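Local coordinates for citrate synthase (Pyrobaculum aerophilum, PDB 2IBP) that catalyses the condensation of oxaloacetate with acetyl-CoA to citrate and CoA, probably as the entry step of the tricarboxylic acid cycle, as a thermophilic homodimer of topologically interlinked chains, at the interface of chains A and B. Residues are numbered along the deposited sequence; one frame, centred on the assembly and turned at random. Chains: chain A/B, Citrate synthase.

The interface of chains A and B. Residues chain A 387, 390; chain B 12-13, 25, 27, 290.
A:Arg387 and A:Arg390, on the C-terminal stretch of one subunit, converge on the carboxylate of B:Glu27 in the two-fold dimer interface of this citrate synthase-family enzyme. B:Glu27 extends its chain toward the two neighbouring guanidiniums, CG anti to its backbone N (chi1 -172°). Its OE1 forms a salt bridge with NH2 of A:Arg387 at 2.7 Å, but the N-H of that guanidinium points away from the oxygen and the two planes stand 79° apart, so the attraction is probably mainly electrostatic. A:Arg390 lies alongside the glutamate, pointing the same way, and also turns its guanidinium steeply to the carboxylate. NH1 of A:Arg390 stands off the carboxylate plane, nearly equidistant from the oxygens, with weak hydrogen bonds of 3.3 Å to OE1 and 3.4 Å to OE2 of B:Glu27; the first is also a salt bridge. Nearer the backbone, the methylene CD of A:Arg390 rests 3.7 Å from the carboxylate carbon CD of B:Glu27. B:Arg290 approaches OE2 from within its own subunit, its NH1 making a salt bridge with it. The guanidiniums of B:Arg290 and A:Arg390 are nearly parallel but slipped, each having the CD methylene of the other over one face near the rim, which probably helps two like-charged chains to pack beside a shared carboxylate. The backbone joins in: N of A:Arg390 donates a hydrogen bond of 2.8 Å to O of B:Gly25, and a water links O of A:Arg390 to NH2 of B:Arg290. At another edge of its guanidinium, NH1 of A:Arg387 meets the CB, CG and CD methylenes of the poorly ordered B:Lys13, which crosses it at about a right angle. CG of A:Arg387 lies 4.0 Å from CA of B:Gly25, and the bend at chi2 (66°) then turns the rest of the chain toward the glutamate. An alanine at A:Arg387 would probably leave OE1 of B:Glu27 without this close positive partner and open a gap between B:Lys13 and the glutamate.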
loop_
_atom_site.group_PDB
_atom_site.type_symbol
_atom_site.label_atom_id
_atom_site.label_comp_id
_atom_site.label_asym_id
_atom_site.label_seq_id
_atom_site.Cartn_x
_atom_site.Cartn_y
_atom_site.Cartn_z
ATOM N N ARG A 387 11.876 2.691 -10.759
ATOM C CA ARG A 387 12.907 2.047 -9.964
ATOM C C ARG A 387 12.218 1.515 -8.726
ATOM O O ARG A 387 11.573 2.270 -8.011
ATOM C CB ARG A 387 14.023 3.001 -9.550
ATOM C CG ARG A 387 15.155 2.336 -8.757
ATOM C CD ARG A 387 15.902 1.350 -9.632
ATOM N NE ARG A 387 17.149 0.876 -9.036
ATOM C CZ ARG A 387 18.342 1.435 -9.236
ATOM N NH1 ARG A 387 18.468 2.525 -9.981
ATOM N NH2 ARG A 387 19.420 0.914 -8.664
ATOM N N ARG A 390 13.888 0.677 -2.509
ATOM C CA ARG A 390 14.811 -0.179 -1.771
ATOM C C ARG A 390 15.370 0.508 -0.517
ATOM O O ARG A 390 16.587 0.636 -0.384
ATOM C CB ARG A 390 15.997 -0.523 -2.683
ATOM C CG ARG A 390 15.662 -1.404 -3.879
ATOM C CD ARG A 390 16.862 -1.553 -4.814
ATOM N NE ARG A 390 16.573 -2.432 -5.946
ATOM C CZ ARG A 390 17.316 -2.524 -7.044
ATOM N NH1 ARG A 390 18.378 -1.745 -7.200
ATOM N NH2 ARG A 390 16.968 -3.362 -8.016
ATOM N N GLY B 12 22.941 3.155 -4.887
ATOM C CA GLY B 12 21.984 3.283 -5.978
ATOM C C GLY B 12 22.337 4.358 -6.980
ATOM O O GLY B 12 23.412 4.958 -6.925
ATOM N N LYS B 13 21.408 4.603 -7.895
ATOM C CA LYS B 13 21.602 5.591 -8.939
ATOM C C LYS B 13 20.958 6.903 -8.524
ATOM O O LYS B 13 19.902 6.921 -7.876
ATOM C CB LYS B 13 21.041 5.085 -10.269
ATOM C CG LYS B 13 21.798 3.859 -10.817
ATOM C CD LYS B 13 21.202 3.348 -12.127
ATOM C CE LYS B 13 21.879 2.060 -12.591
ATOM N NZ LYS B 13 21.223 1.474 -13.800
ATOM N N GLY B 25 14.569 5.341 -6.269
ATOM C CA GLY B 25 13.977 4.262 -5.473
ATOM C C GLY B 25 14.407 4.340 -4.016
ATOM O O GLY B 25 14.212 3.396 -3.247
ATOM N N GLU B 27 17.136 4.035 -2.772
ATOM C CA GLU B 27 17.988 2.896 -2.510
ATOM C C GLU B 27 18.964 3.166 -1.379
ATOM O O GLU B 27 19.722 4.126 -1.411
ATOM C CB GLU B 27 18.717 2.454 -3.773
ATOM C CG GLU B 27 19.475 1.147 -3.574
ATOM C CD GLU B 27 19.917 0.505 -4.864
ATOM O OE1 GLU B 27 19.644 1.050 -5.956
ATOM O OE2 GLU B 27 20.516 -0.584 -4.781
ATOM N N ARG B 290 21.639 -8.542 -3.191
ATOM C CA ARG B 290 22.009 -7.180 -2.879
ATOM C C ARG B 290 22.754 -7.056 -1.558
ATOM O O ARG B 290 23.554 -6.134 -1.392
ATOM C CB ARG B 290 20.787 -6.271 -2.845
ATOM C CG ARG B 290 20.020 -6.155 -4.146
ATOM C CD ARG B 290 19.079 -4.934 -4.128
ATOM N NE ARG B 290 18.510 -4.674 -2.802
ATOM C CZ ARG B 290 18.866 -3.669 -1.997
ATOM N NH1 ARG B 290 19.727 -2.737 -2.394
ATOM N NH2 ARG B 290 18.294 -3.552 -0.807
HETATM O O HOH W 1 18.550 -1.037 0.412
#